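Local coordinates for protein endonuclease V (Streptomyces avermitilis, PDB 3GOC) that probably repairs deaminated DNA with magnesium as cofactor, nicking the duplex at the second phosphodiester bond 3' to a deoxyinosine and leaving the lesion in place, at residues E15-V20 against L89-I94; V55-A60 against R222-A227. All coordinates share one frame; numbering follows the deposited sequence.

In the fold
From the N terminus, the chain runs first through helix 14-24, which carries residues 15-20, then into the sheet, where 55-60 lie on the second strand. The loop after strand 70-79 brings 89-94 back against the first helix, so interaction 1 closes a loop of 68 residues that includes the first three strands. Interaction 2 opens inside that loop and closes 161 residues later, when the C-terminal helix 211-228 packs on strand 55-64; the two closures therefore cross. One ties the N-terminal helix to the turn leading into helix 94-102, the other ties sheet to last helix. They meet directly where Arg92 O packs 4.0 Å from Val56 CG1.

Interaction 1: E15-V20 against L89-I94; sequences EEARAV and LAFREI
Ala17, on the regular helix of 15-20, comes nearest to Phe91 in the helically wound turn of 89-94, their CA atoms 7.5 Å apart and no hydrogen bond joining the two backbones. The phenyl ring bridges the gap. With CG anti to the carbonyl carbon (chi1 -71°), Phe91 directs its ring at the helix, and the Ala17 methyl sits over one face: CB lies 3.9 Å from the ring centroid and only 11° off the normal, a well-centred CH-pi contact. Val20 comes from another side, with CG1 at the ring edge and in its plane, while its CB is 4.0 Å from Phe91 CZ. Ala17 O stands above the plane on the methyl's side, just beyond the rim, 3.3 Å from Phe91 CZ. Within 89-94, Arg92 NE donates to Leu89 O over 3.2 Å, in the carbonyl plane and on a lone pair; Arg92 N shares this acceptor. Elsewhere, Phe91 meets His129 of helix 126-134 edge-to-face, and its carbonyl accepts from Ser81 OG and Trp10 NE1. Mostly apolar, then, the contact rests on the ring's fit against one helical turn, although a backbone carbonyl comes up to it; polar bonds within 89-94 probably hold that turn's shape.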
loop_
_atom_site.group_PDB
_atom_site.type_symbol
_atom_site.label_atom_id
_atom_site.label_comp_id
_atom_site.label_asym_id
_atom_site.label_seq_id
_atom_site.Cartn_x
_atom_site.Cartn_y
_atom_site.Cartn_z
ATOM N N GLU A 15 17.247 8.057 34.574
ATOM C CA GLU A 15 17.630 6.683 34.854
ATOM C C GLU A 15 16.396 5.787 34.875
ATOM O O GLU A 15 16.414 4.695 34.316
ATOM C CB GLU A 15 18.349 6.591 36.203
ATOM C CG GLU A 15 18.870 5.197 36.506
ATOM C CD GLU A 15 19.495 5.091 37.883
ATOM O OE1 GLU A 15 20.152 4.063 38.161
ATOM O OE2 GLU A 15 19.321 6.028 38.689
ATOM N N GLU A 16 15.331 6.256 35.518
ATOM C CA GLU A 16 14.093 5.482 35.615
ATOM C C GLU A 16 13.452 5.316 34.246
ATOM O O GLU A 16 12.966 4.235 33.904
ATOM C CB GLU A 16 13.095 6.168 36.555
ATOM C CG GLU A 16 13.612 6.374 37.970
ATOM C CD GLU A 16 12.604 7.041 38.887
ATOM O OE1 GLU A 16 11.682 7.727 38.393
ATOM O OE2 GLU A 16 12.741 6.894 40.120
ATOM N N ALA A 17 13.451 6.387 33.459
ATOM C CA ALA A 17 12.851 6.335 32.132
ATOM C C ALA A 17 13.594 5.361 31.223
ATOM O O ALA A 17 12.972 4.563 30.523
ATOM C CB ALA A 17 12.819 7.737 31.506
ATOM N N ARG A 18 14.924 5.431 31.221
ATOM C CA ARG A 18 15.701 4.517 30.393
ATOM C C ARG A 18 15.462 3.080 30.847
ATOM O O ARG A 18 15.409 2.162 30.026
ATOM C CB ARG A 18 17.195 4.839 30.466
ATOM C CG ARG A 18 17.579 6.153 29.804
ATOM C CD ARG A 18 19.080 6.208 29.558
ATOM N NE ARG A 18 19.837 6.065 30.799
ATOM C CZ ARG A 18 20.175 7.077 31.590
ATOM N NH1 ARG A 18 20.852 6.850 32.704
ATOM N NH2 ARG A 18 19.854 8.319 31.257
ATOM N N ALA A 19 15.311 2.886 32.154
ATOM C CA ALA A 19 15.066 1.553 32.695
ATOM C C ALA A 19 13.730 1.023 32.179
ATOM O O ALA A 19 13.609 -0.163 31.872
ATOM C CB ALA A 19 15.071 1.594 34.222
ATOM N N VAL A 20 12.734 1.900 32.081
ATOM C CA VAL A 20 11.422 1.497 31.578
ATOM C C VAL A 20 11.567 1.081 30.118
ATOM O O VAL A 20 11.009 0.071 29.692
ATOM C CB VAL A 20 10.378 2.647 31.692
ATOM C CG1 VAL A 20 9.088 2.265 30.964
ATOM C CG2 VAL A 20 10.077 2.940 33.157
ATOM N N LEU A 89 11.674 11.474 24.765
ATOM C CA LEU A 89 10.570 12.366 24.442
ATOM C C LEU A 89 9.176 11.759 24.569
ATOM O O LEU A 89 8.212 12.471 24.852
ATOM C CB LEU A 89 10.765 12.932 23.036
ATOM C CG LEU A 89 12.024 13.785 22.848
ATOM C CD1 LEU A 89 12.028 14.359 21.445
ATOM C CD2 LEU A 89 12.058 14.899 23.879
ATOM N N ALA A 90 9.064 10.450 24.372
ATOM C CA ALA A 90 7.767 9.793 24.469
ATOM C C ALA A 90 7.186 9.863 25.875
ATOM O O ALA A 90 5.965 9.825 26.052
ATOM C CB ALA A 90 7.877 8.340 24.036
ATOM N N PHE A 91 8.049 9.954 26.880
ATOM C CA PHE A 91 7.550 10.016 28.246
ATOM C C PHE A 91 6.771 11.285 28.555
ATOM O O PHE A 91 6.113 11.379 29.591
ATOM C CB PHE A 91 8.688 9.829 29.248
ATOM C CG PHE A 91 9.214 8.426 29.285
ATOM C CD1 PHE A 91 10.238 8.026 28.425
ATOM C CD2 PHE A 91 8.652 7.485 30.147
ATOM C CE1 PHE A 91 10.690 6.704 28.418
ATOM C CE2 PHE A 91 9.092 6.163 30.150
ATOM C CZ PHE A 91 10.117 5.770 29.285
ATOM N N ARG A 92 6.827 12.255 27.647
ATOM C CA ARG A 92 6.100 13.505 27.825
ATOM C C ARG A 92 4.654 13.409 27.349
ATOM O O ARG A 92 3.787 14.117 27.859
ATOM C CB ARG A 92 6.746 14.631 27.011
ATOM C CG ARG A 92 8.217 14.877 27.248
ATOM C CD ARG A 92 8.679 16.028 26.362
ATOM N NE ARG A 92 8.545 15.693 24.944
ATOM C CZ ARG A 92 8.565 16.581 23.952
ATOM N NH1 ARG A 92 8.709 17.874 24.212
ATOM N NH2 ARG A 92 8.456 16.178 22.693
ATOM N N GLU A 93 4.399 12.522 26.387
ATOM C CA GLU A 93 3.084 12.429 25.759
ATOM C C GLU A 93 2.324 11.118 25.764
ATOM O O GLU A 93 1.137 11.113 25.452
ATOM C CB GLU A 93 3.217 12.883 24.309
ATOM C CG GLU A 93 4.218 12.054 23.526
ATOM C CD GLU A 93 4.447 12.573 22.126
ATOM O OE1 GLU A 93 3.857 12.015 21.174
ATOM O OE2 GLU A 93 5.215 13.542 21.994
ATOM N N ILE A 94 2.976 10.015 26.107
ATOM C CA ILE A 94 2.286 8.733 26.097
ATOM C C ILE A 94 0.958 8.703 26.855
ATOM O O ILE A 94 -0.037 8.211 26.329
ATOM C CB ILE A 94 3.234 7.627 26.586
ATOM C CG1 ILE A 94 4.202 7.290 25.451
ATOM C CG2 ILE A 94 2.466 6.391 27.019
ATOM C CD1 ILE A 94 5.484 6.691 25.917
#

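Interaction 2: V55-A60 against R222-A227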
loop_
_atom_site.group_PDB
_atom_site.type_symbol
_atom_site.label_atom_id
_atom_site.label_comp_id
_atom_site.label_asym_id
_atom_site.label_seq_id
_atom_site.Cartn_x
_atom_site.Cartn_y
_atom_site.Cartn_z
ATOM N N VAL A 55 1.279 21.896 28.835
ATOM C CA VAL A 55 0.219 21.007 28.387
ATOM C C VAL A 55 0.500 20.453 26.993
ATOM O O VAL A 55 1.168 21.092 26.179
ATOM C CB VAL A 55 -1.140 21.750 28.382
ATOM C CG1 VAL A 55 -2.241 20.828 27.897
ATOM C CG2 VAL A 55 -1.454 22.255 29.785
ATOM N N VAL A 56 0.004 19.246 26.737
ATOM C CA VAL A 56 0.165 18.605 25.444
ATOM C C VAL A 56 -1.201 18.079 25.024
ATOM O O VAL A 56 -1.978 17.608 25.855
ATOM C CB VAL A 56 1.223 17.452 25.498
ATOM C CG1 VAL A 56 0.846 16.422 26.555
ATOM C CG2 VAL A 56 1.360 16.806 24.123
ATOM N N VAL A 57 -1.510 18.208 23.740
ATOM C CA VAL A 57 -2.790 17.748 23.220
ATOM C C VAL A 57 -2.557 16.667 22.185
ATOM O O VAL A 57 -1.775 16.845 21.252
ATOM C CB VAL A 57 -3.580 18.907 22.574
ATOM C CG1 VAL A 57 -4.815 18.364 21.866
ATOM C CG2 VAL A 57 -3.993 19.909 23.648
ATOM N N ALA A 58 -3.231 15.537 22.363
ATOM C CA ALA A 58 -3.095 14.422 21.441
ATOM C C ALA A 58 -4.364 14.227 20.638
ATOM O O ALA A 58 -5.464 14.519 21.111
ATOM C CB ALA A 58 -2.781 13.152 22.207
ATOM N N ALA A 59 -4.199 13.754 19.410
ATOM C CA ALA A 59 -5.336 13.481 18.548
ATOM C C ALA A 59 -5.171 12.107 17.930
ATOM O O ALA A 59 -4.059 11.667 17.639
ATOM C CB ALA A 59 -5.444 14.533 17.444
ATOM N N ALA A 60 -6.292 11.421 17.759
ATOM C CA ALA A 60 -6.300 10.113 17.125
ATOM C C ALA A 60 -7.393 10.203 16.073
ATOM O O ALA A 60 -8.529 10.564 16.379
ATOM C CB ALA A 60 -6.626 9.024 18.138
ATOM N N ARG A 222 -5.836 22.053 16.279
ATOM C CA ARG A 222 -7.101 22.749 16.506
ATOM C C ARG A 222 -7.539 22.590 17.961
ATOM O O ARG A 222 -7.976 23.550 18.594
ATOM C CB ARG A 222 -8.204 22.209 15.588
ATOM C CG ARG A 222 -9.507 22.996 15.712
ATOM C CD ARG A 222 -10.607 22.428 14.836
ATOM N NE ARG A 222 -11.121 21.165 15.348
ATOM C CZ ARG A 222 -12.020 20.419 14.717
ATOM N NH1 ARG A 222 -12.501 20.813 13.547
ATOM N NH2 ARG A 222 -12.451 19.289 15.262
ATOM N N ALA A 223 -7.424 21.372 18.484
ATOM C CA ALA A 223 -7.818 21.095 19.861
ATOM C C ALA A 223 -6.948 21.862 20.855
ATOM O O ALA A 223 -7.423 22.261 21.919
ATOM C CB ALA A 223 -7.745 19.596 20.136
ATOM N N LEU A 224 -5.677 22.066 20.514
ATOM C CA LEU A 224 -4.779 22.813 21.397
ATOM C C LEU A 224 -5.210 24.278 21.439
ATOM O O LEU A 224 -5.220 24.906 22.502
ATOM C CB LEU A 224 -3.325 22.710 20.918
ATOM C CG LEU A 224 -2.312 23.599 21.652
ATOM C CD1 LEU A 224 -2.329 23.313 23.149
ATOM C CD2 LEU A 224 -0.927 23.362 21.081
ATOM N N LYS A 225 -5.564 24.819 20.274
ATOM C CA LYS A 225 -6.022 26.203 20.171
ATOM C C LYS A 225 -7.273 26.373 21.035
ATOM O O LYS A 225 -7.407 27.346 21.777
ATOM C CB LYS A 225 -6.358 26.534 18.713
ATOM C CG LYS A 225 -6.985 27.908 18.498
ATOM C CD LYS A 225 -7.651 28.002 17.126
ATOM C CE LYS A 225 -8.840 27.046 17.028
ATOM N NZ LYS A 225 -9.524 27.116 15.710
ATOM N N GLU A 226 -8.189 25.414 20.931
ATOM C CA GLU A 226 -9.430 25.454 21.698
ATOM C C GLU A 226 -9.184 25.336 23.202
ATOM O O GLU A 226 -9.841 26.003 24.004
ATOM C CB GLU A 226 -10.364 24.337 21.213
ATOM C CG GLU A 226 -10.852 24.563 19.787
ATOM C CD GLU A 226 -11.511 23.345 19.157
ATOM O OE1 GLU A 226 -12.060 23.489 18.046
ATOM O OE2 GLU A 226 -11.473 22.250 19.754
ATOM N N ALA A 227 -8.228 24.496 23.580
ATOM C CA ALA A 227 -7.910 24.299 24.990
ATOM C C ALA A 227 -7.322 25.554 25.627
ATOM O O ALA A 227 -7.585 25.848 26.796
ATOM C CB ALA A 227 -6.936 23.133 25.144
#
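Val57 meets Ala223 and Leu224 through aliphatic groups alone, so no flat side-chain group has a face or edge in the interface. The flat groups of 222-227 belong to Arg222 and Glu226, on the exposed part of the helix; they form a long salt bridge, Arg222 NE to Glu226 OE1 at 3.7 Å, in which the oxygen lies well out of the guanidinium plane and no N-H points at it. The contact itself rests on the two methyls of Val57. A chi1 of 172° swings CG1 opposite the backbone N and sets CG2 beside it, which puts one methyl on each of two helix residues: CG1 touches the Ala223 methyl, CG1 to CB 3.6 Å, and CG2 lies against Leu224, 3.8 Å from its CA. One branch of Leu224 passes obliquely across, its CD1 3.8 Å from Val57 CG2. Cutting Val57 back to an alanine removes both methyls and is likely to leave Ala223 CB and Leu224 CD1 without their partners, opening a gap between strand and helix. Val56 and Ala58 point to the other face of the sheet, where both touch Thr96 of helix 94-102. Leu224 packs further on Ala48 of the neighbouring strand 41-49, and Ala59 pairs through its backbone with Asp46, a ligand of both magnesium ions. Helix 211-228, which carries Asp217 of one of these metal sites, thus packs on strand 55-64, next to the Asp46-bearing strand 41-49, an arrangement characteristic of the RNase H-like fold, with its central sheet covered by helices.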